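Long-range contacts in Cys-Gly metallodipeptidase DUG1 (Saccharomyces cerevisiae, PDB 4G1P), which hydrolyses the dipeptide Cys-Gly as a metal-dependent dipeptidase and serves as the catalytic component of the complex that degrades glutathione in yeast: residues 223-228 / 377-382; 245-250 / 368-373; 56-61 / 84-89. One frame throughout, in Å; residues are numbered along the deposited sequence.

Contact 1: residues 223-228 / 377-382; sequences TIIEGP and NKCRTE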
# COMPACT_ATOMS: atom_id res chain seq x y z
N THR A 223 -14.71 0.23 -0.38
CA THR A 223 -15.31 1.13 -1.36
C THR A 223 -14.43 1.16 -2.60
O THR A 223 -13.25 1.51 -2.52
CB THR A 223 -15.51 2.55 -0.80
OG1 THR A 223 -16.57 2.54 0.15
CG2 THR A 223 -15.87 3.53 -1.90
N ILE A 224 -15.01 0.78 -3.74
CA ILE A 224 -14.24 0.68 -4.98
C ILE A 224 -14.55 1.81 -5.96
O ILE A 224 -15.69 2.00 -6.35
CB ILE A 224 -14.50 -0.66 -5.69
CG1 ILE A 224 -14.57 -1.79 -4.66
CG2 ILE A 224 -13.42 -0.92 -6.71
CD1 ILE A 224 -14.92 -3.15 -5.26
N ILE A 225 -13.52 2.57 -6.32
CA ILE A 225 -13.66 3.65 -7.29
C ILE A 225 -12.71 3.44 -8.46
O ILE A 225 -11.49 3.29 -8.27
CB ILE A 225 -13.38 5.01 -6.65
CG1 ILE A 225 -14.39 5.28 -5.53
CG2 ILE A 225 -13.49 6.11 -7.68
CD1 ILE A 225 -14.13 6.58 -4.79
N GLU A 226 -13.28 3.43 -9.66
CA GLU A 226 -12.55 3.16 -10.89
C GLU A 226 -12.77 4.28 -11.90
O GLU A 226 -13.86 4.85 -11.98
CB GLU A 226 -13.01 1.83 -11.49
CG GLU A 226 -12.38 1.53 -12.83
CD GLU A 226 -12.65 0.11 -13.29
OE1 GLU A 226 -13.79 -0.36 -13.10
OE2 GLU A 226 -11.71 -0.53 -13.84
N GLY A 227 -11.72 4.60 -12.66
CA GLY A 227 -11.77 5.65 -13.68
C GLY A 227 -11.17 5.24 -15.01
O GLY A 227 -11.84 4.61 -15.83
N PRO A 228 -9.90 5.58 -15.25
CA PRO A 228 -9.18 5.17 -16.46
C PRO A 228 -8.97 3.66 -16.47
O PRO A 228 -9.18 3.00 -15.44
CB PRO A 228 -7.82 5.85 -16.30
CG PRO A 228 -7.63 5.93 -14.82
CD PRO A 228 -9.00 6.26 -14.29
N ASN A 377 -16.29 9.19 -12.49
CA ASN A 377 -15.77 7.89 -12.10
C ASN A 377 -16.87 6.89 -11.73
O ASN A 377 -18.02 7.28 -11.49
CB ASN A 377 -14.74 8.05 -10.97
CG ASN A 377 -13.42 8.67 -11.45
OD1 ASN A 377 -12.93 8.35 -12.53
ND2 ASN A 377 -12.85 9.56 -10.64
N LYS A 378 -16.52 5.60 -11.71
CA LYS A 378 -17.42 4.54 -11.24
C LYS A 378 -17.18 4.30 -9.75
O LYS A 378 -16.06 4.47 -9.26
CB LYS A 378 -17.19 3.23 -12.00
CG LYS A 378 -17.41 3.33 -13.50
CD LYS A 378 -17.00 2.04 -14.24
CE LYS A 378 -15.54 2.05 -14.74
NZ LYS A 378 -15.23 3.03 -15.85
N CYS A 379 -18.22 3.92 -9.02
CA CYS A 379 -18.08 3.70 -7.58
C CYS A 379 -19.13 2.76 -7.03
O CYS A 379 -20.29 2.76 -7.45
CB CYS A 379 -18.13 5.02 -6.79
SG CYS A 379 -17.85 4.83 -4.98
N ARG A 380 -18.70 1.96 -6.06
CA ARG A 380 -19.59 1.06 -5.36
C ARG A 380 -18.90 0.54 -4.11
O ARG A 380 -17.67 0.45 -4.05
CB ARG A 380 -20.02 -0.09 -6.26
CG ARG A 380 -18.96 -1.10 -6.50
CD ARG A 380 -19.45 -2.13 -7.47
NE ARG A 380 -18.39 -3.07 -7.82
CZ ARG A 380 -18.04 -4.11 -7.07
NH1 ARG A 380 -18.67 -4.33 -5.91
NH2 ARG A 380 -17.07 -4.92 -7.46
N THR A 381 -19.71 0.21 -3.10
CA THR A 381 -19.19 -0.24 -1.83
C THR A 381 -19.69 -1.64 -1.53
O THR A 381 -20.89 -1.92 -1.63
CB THR A 381 -19.55 0.74 -0.71
OG1 THR A 381 -18.78 1.93 -0.87
CG2 THR A 381 -19.26 0.16 0.67
N GLU A 382 -18.78 -2.54 -1.20
CA GLU A 382 -19.19 -3.90 -0.95
C GLU A 382 -18.66 -4.47 0.36
O GLU A 382 -17.65 -4.01 0.91
CB GLU A 382 -18.83 -4.79 -2.14
CG GLU A 382 -17.42 -5.31 -2.16
CD GLU A 382 -17.08 -5.93 -3.50
OE1 GLU A 382 -17.89 -5.77 -4.43
OE2 GLU A 382 -16.01 -6.57 -3.62
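The guanidinium of Arg380 has the methyl CD1 of Ile224 over one face, 3.5 Å from NH2 and displaced toward the rim of the group. Both side chains leave their strands on the same side and run alongside each other; the carboxylate carbon of Glu382 also approaches this methyl. Glu226 and Lys378 repeat the side-by-side arrangement further along. There the bend at chi3 (-92°) turns CE of Lys378 back to within 3.4 Å of Glu226 OE1, while the ammonium stays beyond salt-bridge range. All this decorates one face of an antiparallel strand pair in the lid domain of the M20 peptidase. Strand 210-226 runs between strand 378-391 and strand 340-349 in the lid sheet. Two hydrogen-bonded pairs fix the register, with Ile224 N reaching Arg380 O at 2.7 Å and Lys378 N reaching Glu226 O at 2.8 Å, each answered by the reverse bond. On the helix-covered face, Cys379 SG lies 3.5 Å from Ile225 CG1, and the hydroxyls OG1 of Thr223 and Thr381 are hydrogen-bonded to each other under Cys366 of helix 355-371. Asn377, just before its strand, lays OD1 beside Gly227 CA at 3.2 Å, while its ND2 is bonded to Asp247 of helix 244-252.

Contact 2: residues 245-250 / 368-373; sequences MIDLMQ and AKFKSL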
# COMPACT_ATOMS: atom_id res chain seq x y z
N MET A 245 -8.52 8.41 -6.63
CA MET A 245 -7.98 8.74 -5.32
C MET A 245 -8.59 10.00 -4.69
O MET A 245 -8.75 10.08 -3.47
CB MET A 245 -6.45 8.84 -5.34
CG MET A 245 -5.75 7.51 -5.13
SD MET A 245 -6.19 6.63 -3.59
CE MET A 245 -5.35 7.64 -2.37
N ILE A 246 -8.92 10.99 -5.52
CA ILE A 246 -9.45 12.24 -5.01
C ILE A 246 -10.89 12.04 -4.52
O ILE A 246 -11.25 12.46 -3.41
CB ILE A 246 -9.34 13.35 -6.06
CG1 ILE A 246 -7.87 13.69 -6.28
CG2 ILE A 246 -10.09 14.58 -5.62
CD1 ILE A 246 -7.61 14.66 -7.44
N ASP A 247 -11.71 11.38 -5.33
CA ASP A 247 -13.05 11.03 -4.89
C ASP A 247 -12.99 10.23 -3.60
O ASP A 247 -13.72 10.51 -2.64
CB ASP A 247 -13.78 10.24 -5.98
CG ASP A 247 -13.85 10.99 -7.30
OD1 ASP A 247 -13.67 12.23 -7.26
OD2 ASP A 247 -14.08 10.36 -8.35
N LEU A 248 -12.09 9.25 -3.57
CA LEU A 248 -11.99 8.32 -2.45
C LEU A 248 -11.66 8.98 -1.12
O LEU A 248 -12.18 8.56 -0.09
CB LEU A 248 -10.97 7.22 -2.75
CG LEU A 248 -10.93 6.13 -1.68
CD1 LEU A 248 -12.22 5.31 -1.75
CD2 LEU A 248 -9.68 5.24 -1.74
N MET A 249 -10.81 10.00 -1.13
CA MET A 249 -10.53 10.72 0.11
C MET A 249 -11.80 11.39 0.62
O MET A 249 -12.02 11.49 1.83
CB MET A 249 -9.43 11.75 -0.09
CG MET A 249 -8.12 11.14 -0.59
SD MET A 249 -7.40 9.91 0.52
CE MET A 249 -8.06 8.35 -0.09
N GLN A 250 -12.64 11.82 -0.30
CA GLN A 250 -13.87 12.46 0.10
C GLN A 250 -14.90 11.45 0.63
O GLN A 250 -15.50 11.67 1.67
CB GLN A 250 -14.41 13.33 -1.05
CG GLN A 250 -13.76 14.70 -1.03
CD GLN A 250 -13.65 15.35 -2.40
OE1 GLN A 250 -14.23 14.88 -3.38
NE2 GLN A 250 -12.90 16.45 -2.46
N ALA A 368 -24.33 8.05 -1.98
CA ALA A 368 -24.87 9.39 -1.99
C ALA A 368 -23.74 10.41 -1.93
O ALA A 368 -23.80 11.46 -2.57
CB ALA A 368 -25.79 9.59 -0.82
N LYS A 369 -22.73 10.10 -1.14
CA LYS A 369 -21.61 10.99 -1.01
C LYS A 369 -20.92 11.04 -2.37
O LYS A 369 -20.65 12.12 -2.89
CB LYS A 369 -20.65 10.51 0.07
CG LYS A 369 -19.42 11.36 0.23
CD LYS A 369 -19.78 12.79 0.54
CE LYS A 369 -18.54 13.62 0.73
NZ LYS A 369 -18.86 15.00 1.16
N PHE A 370 -20.68 9.86 -2.94
CA PHE A 370 -19.99 9.80 -4.21
C PHE A 370 -20.75 10.57 -5.27
O PHE A 370 -20.15 11.34 -6.00
CB PHE A 370 -19.74 8.38 -4.70
CG PHE A 370 -19.14 8.33 -6.06
CD1 PHE A 370 -17.81 8.66 -6.26
CD2 PHE A 370 -19.91 8.01 -7.17
CE1 PHE A 370 -17.25 8.63 -7.53
CE2 PHE A 370 -19.36 7.98 -8.44
CZ PHE A 370 -18.04 8.29 -8.62
N LYS A 371 -22.06 10.37 -5.36
CA LYS A 371 -22.86 11.03 -6.37
C LYS A 371 -22.81 12.55 -6.23
O LYS A 371 -22.81 13.28 -7.23
CB LYS A 371 -24.30 10.55 -6.32
CG LYS A 371 -25.21 11.21 -7.35
CD LYS A 371 -26.67 10.89 -7.07
CE LYS A 371 -27.60 11.66 -7.98
NZ LYS A 371 -29.01 11.53 -7.53
N SER A 372 -22.73 13.03 -5.00
CA SER A 372 -22.63 14.46 -4.74
C SER A 372 -21.28 15.04 -5.15
O SER A 372 -21.04 16.24 -4.98
CB SER A 372 -22.85 14.75 -3.26
OG SER A 372 -21.66 14.51 -2.54
N LEU A 373 -20.39 14.19 -5.64
CA LEU A 373 -19.08 14.66 -6.05
C LEU A 373 -19.12 15.17 -7.48
O LEU A 373 -18.27 15.96 -7.88
CB LEU A 373 -18.05 13.55 -5.95
CG LEU A 373 -17.75 13.07 -4.55
CD1 LEU A 373 -16.40 12.40 -4.57
CD2 LEU A 373 -17.74 14.24 -3.59
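Two helices lie next to each other on one face of the lid-domain sheet, and Leu373, just past the end of helix 355-371, meets Asp247 and Gln250 of helix 244-252. The contact is small, with 232 Å² buried in all, and contains no hydrogen bond between its segments. Leu373 does most of the work. Its CD1 enters between residues three apart on the facing helix, 3.6 Å from Asp247 CA and 3.5 Å from Gln250 OE1, and CD2 touches the same amide oxygen. Phe370 presents an edge, its CE1 lying 3.7 Å from Asp247 OD2. That oxygen sits near the ring plane, with the carboxylate plane turned 69° from the ring, an approach in which the slightly positive ring rim may suit the anion. OD2 is hydrogen-bonded to both Ser375 and Asn377, and OD1 to Ser258 of the second subunit, so this buried acid links the helix pair to the dimer interface. Met249 packs there on Met249 of the second subunit. At the other end of the contact Lys369, whose chain bends at chi2 (58°), brings CE to 3.7 Å from Gln250 O.

Contact 3: residues 56-61 / 84-89; sequences SGFHDI and ILSRFG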
# COMPACT_ATOMS: atom_id res chain seq x y z
N SER A 56 -0.99 -36.94 22.01
CA SER A 56 -1.75 -36.91 23.25
C SER A 56 -2.88 -37.94 23.08
O SER A 56 -2.90 -38.70 22.13
CB SER A 56 -2.27 -35.51 23.54
OG SER A 56 -1.21 -34.57 23.70
N GLY A 57 -3.84 -38.01 23.98
CA GLY A 57 -4.77 -39.11 23.84
C GLY A 57 -5.92 -39.00 22.84
O GLY A 57 -6.79 -39.88 22.83
N PHE A 58 -5.95 -37.96 22.01
CA PHE A 58 -7.17 -37.66 21.26
C PHE A 58 -7.56 -38.72 20.23
O PHE A 58 -6.70 -39.41 19.69
CB PHE A 58 -7.09 -36.29 20.59
CG PHE A 58 -7.11 -35.14 21.55
CD1 PHE A 58 -5.99 -34.83 22.31
CD2 PHE A 58 -8.24 -34.36 21.70
CE1 PHE A 58 -6.01 -33.77 23.19
CE2 PHE A 58 -8.26 -33.32 22.58
CZ PHE A 58 -7.15 -33.02 23.32
N HIS A 59 -8.86 -38.83 19.95
CA HIS A 59 -9.36 -39.78 18.96
C HIS A 59 -10.47 -39.17 18.10
O HIS A 59 -10.92 -38.05 18.35
CB HIS A 59 -9.90 -41.03 19.64
CG HIS A 59 -11.14 -40.79 20.43
ND1 HIS A 59 -11.12 -40.35 21.74
CD2 HIS A 59 -12.45 -40.88 20.09
CE1 HIS A 59 -12.35 -40.21 22.18
NE2 HIS A 59 -13.18 -40.52 21.20
N ASP A 60 -10.92 -39.93 17.10
CA ASP A 60 -11.97 -39.50 16.19
C ASP A 60 -11.54 -38.20 15.49
O ASP A 60 -12.34 -37.29 15.29
CB ASP A 60 -13.30 -39.32 16.93
CG ASP A 60 -14.50 -39.27 15.99
OD1 ASP A 60 -14.37 -39.68 14.82
OD2 ASP A 60 -15.59 -38.82 16.42
N ILE A 61 -10.26 -38.13 15.14
CA ILE A 61 -9.70 -36.94 14.54
C ILE A 61 -10.19 -36.76 13.11
O ILE A 61 -10.13 -37.68 12.30
CB ILE A 61 -8.17 -36.96 14.60
CG1 ILE A 61 -7.73 -37.16 16.05
CG2 ILE A 61 -7.60 -35.67 14.01
CD1 ILE A 61 -6.22 -37.12 16.28
N ILE A 84 -10.37 -28.62 12.37
CA ILE A 84 -9.84 -29.79 13.05
C ILE A 84 -10.76 -30.22 14.17
O ILE A 84 -10.90 -29.52 15.16
CB ILE A 84 -8.46 -29.51 13.66
CG1 ILE A 84 -7.48 -29.05 12.58
CG2 ILE A 84 -7.96 -30.76 14.35
CD1 ILE A 84 -6.12 -28.64 13.12
N LEU A 85 -11.40 -31.36 14.01
CA LEU A 85 -12.28 -31.88 15.04
C LEU A 85 -11.64 -33.08 15.72
O LEU A 85 -11.11 -33.96 15.06
CB LEU A 85 -13.63 -32.29 14.45
CG LEU A 85 -14.40 -31.33 13.54
CD1 LEU A 85 -15.75 -31.95 13.26
CD2 LEU A 85 -14.57 -29.94 14.14
N SER A 86 -11.70 -33.11 17.04
CA SER A 86 -11.21 -34.25 17.79
C SER A 86 -11.93 -34.38 19.12
O SER A 86 -12.59 -33.45 19.59
CB SER A 86 -9.71 -34.14 18.00
OG SER A 86 -9.40 -33.13 18.94
N ARG A 87 -11.82 -35.56 19.73
CA ARG A 87 -12.41 -35.79 21.04
C ARG A 87 -11.33 -36.37 21.93
O ARG A 87 -10.42 -37.05 21.46
CB ARG A 87 -13.61 -36.74 20.96
CG ARG A 87 -14.19 -36.92 19.55
CD ARG A 87 -15.40 -37.88 19.48
NE ARG A 87 -16.63 -37.17 19.82
CZ ARG A 87 -17.53 -36.77 18.94
NH1 ARG A 87 -17.40 -37.03 17.65
NH2 ARG A 87 -18.60 -36.11 19.37
N PHE A 88 -11.42 -36.05 23.22
CA PHE A 88 -10.61 -36.73 24.21
C PHE A 88 -11.51 -37.24 25.33
O PHE A 88 -12.11 -36.46 26.07
CB PHE A 88 -9.50 -35.83 24.76
CG PHE A 88 -8.61 -36.52 25.75
CD1 PHE A 88 -8.92 -36.52 27.10
CD2 PHE A 88 -7.48 -37.20 25.32
CE1 PHE A 88 -8.11 -37.17 28.01
CE2 PHE A 88 -6.67 -37.86 26.22
CZ PHE A 88 -6.98 -37.84 27.57
N GLY A 89 -11.58 -38.56 25.44
CA GLY A 89 -12.49 -39.22 26.35
C GLY A 89 -13.84 -39.50 25.71
O GLY A 89 -14.29 -38.77 24.82
O HOH W 1 -9.59 -39.94 24.09
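His59 and Arg87 form an antiparallel hydrogen-bonded pair at the edge of the catalytic-domain sheet. His59 N meets Arg87 O at 2.8 Å, and Arg87 N returns to His59 O at 3.0 Å. The chain then turns a corner at Asp60, which has a left-handed backbone conformation, and enters the outermost strand, 61-64, alongside strand 83-88.

Aromatic packing fills one side. Phe88 directs its ring edge toward the face of Phe58 in an edge-to-face pair, centroids 5.3 Å apart and planes at 53°. The CB of Phe88 adds a CH-pi contact over that same Phe58 ring, 3.8 Å from its centroid. On the same side of the Phe88 ring, near its plane, CE2 lies 3.3 Å from Gly57 CA, where no side chain intervenes. Ser86 OG is a polar neighbour here, 3.2 Å from Phe58 CD2. Val149 of helix 135-154 touches both phenylalanines.

Polar and charged groups dominate the other side. CG of His59 stands between the backbone N and the carbonyl carbon (chi1 68°), and the imidazole lies with one face over Arg87 CB. A water bonded to His59 ND1 at 2.8 Å donates to Gly57 O and accepts from Gly89 N, tying the ends of the two segments together. The side chains of Asp60 and Arg87 lie side by side, and OD2 meets NH1 at the guanidinium edge in a 2.8 Å salt bridge, the two planes 17° apart. Arg87 has a further partner in Tyr189, which accepts from NH2 at its carbonyl and offers its ring for a cation-pi contact.

The pairing thus largely separates its chemistry: apolar rings face the helix layer, while the guanidinium is held by a carboxylate, a carbonyl and an aromatic ring, surroundings that would be expected to stabilise its positive charge.

How the contacts relate
Contact 3 comes first along the chain and belongs to the edge of the catalytic-domain sheet, whereas contacts 1 and 2 follow in the lid domain on the opposite side of the chain's centre. Centre to centre, contact 3 is about 48 Å from contact 1 and about 53 Å from contact 2. The two lid contacts are only about 10 Å apart: contact 1 joins two strands of the sheet, contact 2 joins two helices lying on it, and helix 355-371 is followed, after a short loop, by strand 378-391. Phe370 of contact 2 packs on Cys379 of contact 1. Both reach the second subunit, placing this layered helix-and-sheet corner at the homodimer interface.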